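Local coordinates for protein ATP-dependent DNA helicase PIF1 (PDB 7OTJ) that couples ATP hydrolysis to 5'-3' unwinding of DNA, probably resolving G-quadruplex structures and so maintaining nuclear and mitochondrial genome stability, at residues L139-V152 with E166-I180. Residues are numbered along the deposited sequence; the frame is centred on the assembly and turned at random.
Sequences LVACGDFYQLPPVV and EVFFAFESSAWKETI. With ALF (tetrafluoroaluminate ion), chain F; nucleotides of chain C.
Phe-145 presents one ring face to Phe-171, whose CD2 lies over the ring centre, 3.4 Å above its plane. The planes meet at 88° with centroids 4.7 Å apart, which defines a T-shaped stack with Phe-171 giving its edge. At the rim of the Phe-145 ring lie Ala-170 CB and Trp-176 CH2; toward Trp-176 it is Phe-145 that supplies the edge, in an offset edge-to-face pair with planes at 71°. The indole of Trp-176 carries Ile-180 CG1 over the centre of one face and Phe-171 CA on the opposite one, while Trp-176 CZ3 reaches Ala-141 CB at 3.8 Å. With CG anti to the carbonyl carbon (chi1 -72°), Phe-145 is directed into this aromatic cluster. Apolar contacts extend it both ways: Leu-139 CB meets Thr-179 CG2 at 3.6 Å, Pro-149 CB approaches Phe-169 CE2 at 3.5 Å, and Val-152 packs on Val-167. No hydrogen bond crosses between the segments, so side-chain packing joins them. Beyond the cluster, Asp-144 OD1 accepts from Tyr-146 N in an Asx turn, and its OD2 takes Gln-147 NE2 at 3.3 Å by the anti lone pair. Gln-147 NE2 also donates to F3 of tetrafluoroaluminate (3.0 Å). Strand 138-143 of the parallel P-loop NTPase sheet thus leads into a loop bearing a residue of the phosphate-mimic site, packed against a local aromatic cluster within the PIF1-like helicase domain.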
loop_
_atom_site.group_PDB
_atom_site.type_symbol
_atom_site.label_atom_id
_atom_site.label_comp_id
_atom_site.label_asym_id
_atom_site.label_seq_id
_atom_site.Cartn_x
_atom_site.Cartn_y
_atom_site.Cartn_z
ATOM N N LEU A 139 -15.872 13.428 -0.161
ATOM C CA LEU A 139 -15.123 12.301 -0.690
ATOM C C LEU A 139 -14.088 12.812 -1.685
ATOM O O LEU A 139 -14.425 13.560 -2.609
ATOM C CB LEU A 139 -16.070 11.304 -1.355
ATOM C CG LEU A 139 -15.454 10.038 -1.939
ATOM C CD1 LEU A 139 -14.782 9.232 -0.845
ATOM C CD2 LEU A 139 -16.532 9.223 -2.619
ATOM N N VAL A 140 -12.830 12.426 -1.476
ATOM C CA VAL A 140 -11.726 12.776 -2.372
ATOM C C VAL A 140 -11.099 11.464 -2.824
ATOM O O VAL A 140 -10.292 10.870 -2.099
ATOM C CB VAL A 140 -10.684 13.680 -1.706
ATOM C CG1 VAL A 140 -9.513 13.945 -2.670
ATOM C CG2 VAL A 140 -11.318 14.995 -1.222
ATOM N N ALA A 141 -11.492 10.990 -4.002
ATOM C CA ALA A 141 -10.937 9.769 -4.565
ATOM C C ALA A 141 -9.765 10.094 -5.480
ATOM O O ALA A 141 -9.812 11.049 -6.260
ATOM C CB ALA A 141 -12.003 9.000 -5.343
ATOM N N CYS A 142 -8.729 9.267 -5.409
ATOM C CA CYS A 142 -7.495 9.524 -6.135
ATOM C C CYS A 142 -6.926 8.202 -6.625
ATOM O O CYS A 142 -6.750 7.274 -5.832
ATOM C CB CYS A 142 -6.488 10.253 -5.241
ATOM S SG CYS A 142 -4.850 10.453 -5.948
ATOM N N GLY A 143 -6.643 8.110 -7.919
ATOM C CA GLY A 143 -6.042 6.898 -8.442
ATOM C C GLY A 143 -6.172 6.824 -9.954
ATOM O O GLY A 143 -6.380 7.833 -10.627
ATOM N N ASP A 144 -6.053 5.598 -10.460
ATOM C CA ASP A 144 -5.962 5.351 -11.896
ATOM C C ASP A 144 -6.593 3.992 -12.155
ATOM O O ASP A 144 -6.054 2.972 -11.717
ATOM C CB ASP A 144 -4.505 5.394 -12.361
ATOM C CG ASP A 144 -4.349 5.154 -13.861
ATOM O OD1 ASP A 144 -5.365 5.196 -14.594
ATOM O OD2 ASP A 144 -3.200 4.919 -14.310
ATOM N N PHE A 145 -7.748 3.973 -12.827
ATOM C CA PHE A 145 -8.434 2.703 -13.034
ATOM C C PHE A 145 -7.776 1.826 -14.101
ATOM O O PHE A 145 -8.164 0.660 -14.234
ATOM C CB PHE A 145 -9.911 2.942 -13.369
ATOM C CG PHE A 145 -10.733 3.410 -12.190
ATOM C CD1 PHE A 145 -11.070 2.536 -11.166
ATOM C CD2 PHE A 145 -11.171 4.724 -12.107
ATOM C CE1 PHE A 145 -11.824 2.963 -10.081
ATOM C CE2 PHE A 145 -11.925 5.155 -11.027
ATOM C CZ PHE A 145 -12.252 4.278 -10.013
ATOM N N TYR A 146 -6.793 2.339 -14.853
ATOM C CA TYR A 146 -5.986 1.471 -15.710
ATOM C C TYR A 146 -4.984 0.651 -14.909
ATOM O O TYR A 146 -4.320 -0.224 -15.477
ATOM C CB TYR A 146 -5.241 2.287 -16.778
ATOM C CG TYR A 146 -6.080 2.619 -17.994
ATOM C CD1 TYR A 146 -6.779 1.629 -18.664
ATOM C CD2 TYR A 146 -6.185 3.925 -18.458
ATOM C CE1 TYR A 146 -7.554 1.922 -19.772
ATOM C CE2 TYR A 146 -6.961 4.230 -19.563
ATOM C CZ TYR A 146 -7.644 3.222 -20.215
ATOM O OH TYR A 146 -8.422 3.507 -21.315
ATOM N N GLN A 147 -4.867 0.918 -13.616
ATOM C CA GLN A 147 -4.017 0.173 -12.703
ATOM C C GLN A 147 -4.844 -0.965 -12.097
ATOM O O GLN A 147 -5.910 -1.315 -12.609
ATOM C CB GLN A 147 -3.384 1.133 -11.696
ATOM C CG GLN A 147 -2.498 2.191 -12.391
ATOM C CD GLN A 147 -1.569 2.941 -11.449
ATOM O OE1 GLN A 147 -1.230 2.455 -10.372
ATOM N NE2 GLN A 147 -1.148 4.131 -11.859
ATOM N N LEU A 148 -4.314 -1.628 -11.078
ATOM C CA LEU A 148 -4.878 -2.905 -10.651
ATOM C C LEU A 148 -6.346 -2.767 -10.240
ATOM O O LEU A 148 -6.700 -1.819 -9.528
ATOM C CB LEU A 148 -4.042 -3.483 -9.510
ATOM C CG LEU A 148 -2.735 -4.080 -10.051
ATOM C CD1 LEU A 148 -1.686 -4.301 -8.970
ATOM C CD2 LEU A 148 -3.034 -5.381 -10.784
ATOM N N PRO A 149 -7.219 -3.670 -10.683
ATOM C CA PRO A 149 -8.629 -3.627 -10.283
ATOM C C PRO A 149 -8.803 -4.167 -8.876
ATOM O O PRO A 149 -7.835 -4.655 -8.275
ATOM C CB PRO A 149 -9.301 -4.541 -11.318
ATOM C CG PRO A 149 -8.251 -5.555 -11.615
ATOM C CD PRO A 149 -6.955 -4.779 -11.615
ATOM N N PRO A 150 -10.004 -4.070 -8.299
ATOM C CA PRO A 150 -10.239 -4.695 -6.989
ATOM C C PRO A 150 -9.956 -6.190 -7.031
ATOM O O PRO A 150 -10.252 -6.866 -8.016
ATOM C CB PRO A 150 -11.724 -4.415 -6.718
ATOM C CG PRO A 150 -12.067 -3.272 -7.584
ATOM C CD PRO A 150 -11.206 -3.380 -8.802
ATOM N N VAL A 151 -9.425 -6.714 -5.934
ATOM C CA VAL A 151 -9.067 -8.126 -5.868
ATOM C C VAL A 151 -10.330 -8.964 -5.717
ATOM O O VAL A 151 -11.160 -8.709 -4.835
ATOM C CB VAL A 151 -8.076 -8.385 -4.723
ATOM C CG1 VAL A 151 -7.832 -9.880 -4.565
ATOM C CG2 VAL A 151 -6.759 -7.652 -4.992
ATOM N N VAL A 152 -10.489 -9.952 -6.594
ATOM C CA VAL A 152 -11.606 -10.886 -6.536
ATOM C C VAL A 152 -11.073 -12.279 -6.193
ATOM O O VAL A 152 -9.868 -12.522 -6.175
ATOM C CB VAL A 152 -12.421 -10.907 -7.848
ATOM C CG1 VAL A 152 -13.334 -9.691 -7.926
ATOM C CG2 VAL A 152 -11.493 -10.973 -9.066
ATOM N N GLU A 166 -17.973 -10.378 -11.788
ATOM C CA GLU A 166 -17.694 -10.289 -10.355
ATOM C C GLU A 166 -16.952 -9.000 -10.013
ATOM O O GLU A 166 -17.198 -8.392 -8.962
ATOM C CB GLU A 166 -16.897 -11.513 -9.894
ATOM C CG GLU A 166 -16.558 -11.527 -8.405
ATOM C CD GLU A 166 -17.773 -11.750 -7.521
ATOM O OE1 GLU A 166 -18.389 -12.833 -7.612
ATOM O OE2 GLU A 166 -18.114 -10.841 -6.732
ATOM N N VAL A 167 -16.050 -8.561 -10.891
ATOM C CA VAL A 167 -15.261 -7.356 -10.650
ATOM C C VAL A 167 -16.193 -6.153 -10.764
ATOM O O VAL A 167 -16.729 -5.863 -11.838
ATOM C CB VAL A 167 -14.081 -7.245 -11.626
ATOM C CG1 VAL A 167 -13.235 -6.030 -11.300
ATOM C CG2 VAL A 167 -13.232 -8.505 -11.580
ATOM N N PHE A 168 -16.413 -5.473 -9.642
ATOM C CA PHE A 168 -17.308 -4.324 -9.549
ATOM C C PHE A 168 -16.456 -3.092 -9.251
ATOM O O PHE A 168 -16.062 -2.865 -8.103
ATOM C CB PHE A 168 -18.371 -4.559 -8.480
ATOM C CG PHE A 168 -19.521 -3.610 -8.553
ATOM C CD1 PHE A 168 -20.305 -3.539 -9.694
ATOM C CD2 PHE A 168 -19.835 -2.797 -7.477
ATOM C CE1 PHE A 168 -21.374 -2.663 -9.764
ATOM C CE2 PHE A 168 -20.904 -1.923 -7.540
ATOM C CZ PHE A 168 -21.672 -1.856 -8.682
ATOM N N PHE A 169 -16.127 -2.327 -10.290
ATOM C CA PHE A 169 -15.251 -1.177 -10.107
ATOM C C PHE A 169 -15.933 -0.092 -9.272
ATOM O O PHE A 169 -17.162 -0.025 -9.163
ATOM C CB PHE A 169 -14.819 -0.607 -11.460
ATOM C CG PHE A 169 -13.847 -1.476 -12.206
ATOM C CD1 PHE A 169 -14.295 -2.394 -13.141
ATOM C CD2 PHE A 169 -12.483 -1.374 -11.973
ATOM C CE1 PHE A 169 -13.401 -3.199 -13.833
ATOM C CE2 PHE A 169 -11.583 -2.180 -12.666
ATOM C CZ PHE A 169 -12.045 -3.090 -13.592
ATOM N N ALA A 170 -15.108 0.796 -8.711
ATOM C CA ALA A 170 -15.638 1.828 -7.828
ATOM C C ALA A 170 -16.551 2.784 -8.582
ATOM O O ALA A 170 -17.576 3.220 -8.042
ATOM C CB ALA A 170 -14.493 2.596 -7.169
ATOM N N PHE A 171 -16.205 3.111 -9.833
ATOM C CA PHE A 171 -16.986 4.055 -10.625
ATOM C C PHE A 171 -18.342 3.513 -11.053
ATOM O O PHE A 171 -19.121 4.259 -11.656
ATOM C CB PHE A 171 -16.198 4.507 -11.859
ATOM C CG PHE A 171 -15.716 3.380 -12.743
ATOM C CD1 PHE A 171 -16.569 2.768 -13.650
ATOM C CD2 PHE A 171 -14.392 2.969 -12.697
ATOM C CE1 PHE A 171 -16.112 1.745 -14.477
ATOM C CE2 PHE A 171 -13.932 1.958 -13.520
ATOM C CZ PHE A 171 -14.791 1.344 -14.410
ATOM N N GLU A 172 -18.635 2.243 -10.780
ATOM C CA GLU A 172 -19.938 1.675 -11.092
ATOM C C GLU A 172 -20.907 1.760 -9.925
ATOM O O GLU A 172 -22.117 1.621 -10.129
ATOM C CB GLU A 172 -19.804 0.206 -11.504
ATOM C CG GLU A 172 -18.708 -0.094 -12.511
ATOM C CD GLU A 172 -18.617 -1.577 -12.823
ATOM O OE1 GLU A 172 -19.569 -2.116 -13.423
ATOM O OE2 GLU A 172 -17.607 -2.208 -12.445
ATOM N N SER A 173 -20.395 1.915 -8.706
ATOM C CA SER A 173 -21.249 1.901 -7.529
ATOM C C SER A 173 -22.231 3.067 -7.546
ATOM O O SER A 173 -21.940 4.155 -8.055
ATOM C CB SER A 173 -20.406 1.944 -6.254
ATOM O OG SER A 173 -19.763 3.194 -6.090
ATOM N N SER A 174 -23.404 2.834 -6.958
ATOM C CA SER A 174 -24.332 3.935 -6.747
ATOM C C SER A 174 -23.712 4.999 -5.852
ATOM O O SER A 174 -23.947 6.194 -6.060
ATOM C CB SER A 174 -25.634 3.412 -6.140
ATOM O OG SER A 174 -26.555 4.464 -5.940
ATOM N N ALA A 175 -22.870 4.588 -4.899
ATOM C CA ALA A 175 -22.196 5.548 -4.031
ATOM C C ALA A 175 -21.359 6.520 -4.847
ATOM O O ALA A 175 -21.440 7.739 -4.659
ATOM C CB ALA A 175 -21.325 4.815 -3.013
ATOM N N TRP A 176 -20.551 5.990 -5.769
ATOM C CA TRP A 176 -19.708 6.836 -6.605
ATOM C C TRP A 176 -20.538 7.854 -7.377
ATOM O O TRP A 176 -20.211 9.047 -7.404
ATOM C CB TRP A 176 -18.912 5.959 -7.570
ATOM C CG TRP A 176 -17.960 6.686 -8.449
ATOM C CD1 TRP A 176 -18.246 7.330 -9.618
ATOM C CD2 TRP A 176 -16.548 6.821 -8.250
ATOM N NE1 TRP A 176 -17.095 7.873 -10.153
ATOM C CE2 TRP A 176 -16.041 7.571 -9.330
ATOM C CE3 TRP A 176 -15.662 6.381 -7.260
ATOM C CZ2 TRP A 176 -14.695 7.890 -9.443
ATOM C CZ3 TRP A 176 -14.324 6.700 -7.377
ATOM C CH2 TRP A 176 -13.855 7.446 -8.459
ATOM N N LYS A 177 -21.627 7.402 -8.002
ATOM C CA LYS A 177 -22.356 8.265 -8.924
ATOM C C LYS A 177 -23.069 9.405 -8.206
ATOM O O LYS A 177 -23.228 10.488 -8.778
ATOM C CB LYS A 177 -23.348 7.432 -9.736
ATOM C CG LYS A 177 -22.686 6.304 -10.495
ATOM C CD LYS A 177 -23.680 5.519 -11.334
ATOM C CE LYS A 177 -22.997 4.361 -12.052
ATOM N NZ LYS A 177 -23.959 3.537 -12.830
ATOM N N GLU A 178 -23.506 9.191 -6.969
ATOM C CA GLU A 178 -24.196 10.245 -6.243
ATOM C C GLU A 178 -23.250 11.141 -5.449
ATOM O O GLU A 178 -23.651 12.243 -5.063
ATOM C CB GLU A 178 -25.258 9.645 -5.311
ATOM C CG GLU A 178 -24.707 9.074 -4.032
ATOM C CD GLU A 178 -25.793 8.668 -3.067
ATOM O OE1 GLU A 178 -26.987 8.802 -3.414
ATOM O OE2 GLU A 178 -25.454 8.217 -1.955
ATOM N N THR A 179 -22.000 10.729 -5.236
ATOM C CA THR A 179 -21.065 11.513 -4.432
ATOM C C THR A 179 -20.057 12.285 -5.275
ATOM O O THR A 179 -19.859 13.484 -5.049
ATOM C CB THR A 179 -20.310 10.622 -3.441
ATOM O OG1 THR A 179 -21.238 9.831 -2.692
ATOM C CG2 THR A 179 -19.518 11.489 -2.483
ATOM N N ILE A 180 -19.386 11.613 -6.215
ATOM C CA ILE A 180 -18.368 12.262 -7.040
ATOM C C ILE A 180 -19.034 13.324 -7.900
ATOM O O ILE A 180 -19.937 13.030 -8.691
ATOM C CB ILE A 180 -17.623 11.228 -7.897
ATOM C CG1 ILE A 180 -16.871 10.241 -7.008
ATOM C CG2 ILE A 180 -16.672 11.907 -8.878
ATOM C CD1 ILE A 180 -15.861 10.897 -6.098
HETATM AL AL ALF F . 1.046 5.828 -9.029
HETATM F F1 ALF F . 0.042 6.078 -7.579
HETATM F F2 ALF F . 2.067 5.579 -10.474
HETATM F F3 ALF F . -0.337 6.369 -10.021
HETATM F F4 ALF F . 2.462 5.362 -8.045
ATOM P P DT C 3 -0.842 -9.450 -2.069
ATOM O OP1 DT C 3 0.463 -8.754 -1.936
ATOM O OP2 DT C 3 -1.023 -10.800 -1.485
ATOM O "O5'" DT C 3 -2.006 -8.506 -1.496
ATOM C "C5'" DT C 3 -2.149 -7.184 -1.999
ATOM C "C4'" DT C 3 -3.504 -6.579 -1.640
ATOM O "O4'" DT C 3 -4.559 -7.321 -2.282
ATOM C "C3'" DT C 3 -3.853 -6.582 -0.165
ATOM O "O3'" DT C 3 -3.343 -5.412 0.448
ATOM C "C2'" DT C 3 -5.384 -6.576 -0.177
ATOM C "C1'" DT C 3 -5.721 -7.318 -1.469
ATOM N N1 DT C 3 -6.145 -8.728 -1.267
ATOM C C2 DT C 3 -7.480 -9.019 -1.143
ATOM O O2 DT C 3 -8.350 -8.169 -1.169
ATOM N N3 DT C 3 -7.762 -10.352 -0.980
ATOM C C4 DT C 3 -6.851 -11.401 -0.940
ATOM O O4 DT C 3 -7.194 -12.572 -0.788
ATOM C C5 DT C 3 -5.466 -11.021 -1.083
ATOM C C7 DT C 3 -4.385 -12.065 -1.053
ATOM C C6 DT C 3 -5.186 -9.720 -1.243
ATOM P P DT C 2 -1.361 -14.905 -4.798
ATOM O OP1 DT C 2 0.011 -15.245 -5.238
ATOM O OP2 DT C 2 -2.010 -15.668 -3.707
ATOM O "O5'" DT C 2 -1.369 -13.352 -4.419
ATOM C "C5'" DT C 2 -0.664 -12.415 -5.231
ATOM C "C4'" DT C 2 -1.456 -11.132 -5.404
ATOM O "O4'" DT C 2 -2.567 -11.380 -6.287
ATOM C "C3'" DT C 2 -2.033 -10.567 -4.116
ATOM O "O3'" DT C 2 -1.175 -9.554 -3.634
ATOM C "C2'" DT C 2 -3.397 -9.996 -4.523
ATOM C "C1'" DT C 2 -3.738 -10.728 -5.821
ATOM N N1 DT C 2 -4.823 -11.753 -5.685
ATOM C C2 DT C 2 -5.852 -11.767 -6.602
ATOM O O2 DT C 2 -5.943 -10.964 -7.516
ATOM N N3 DT C 2 -6.786 -12.750 -6.401
ATOM C C4 DT C 2 -6.786 -13.709 -5.406
ATOM O O4 DT C 2 -7.673 -14.553 -5.311
ATOM C C5 DT C 2 -5.672 -13.647 -4.488
ATOM C C7 DT C 2 -5.566 -14.639 -3.367
ATOM C C6 DT C 2 -4.754 -12.686 -4.672
HETATM O O HOH W 1 0.031 3.637 -8.829
#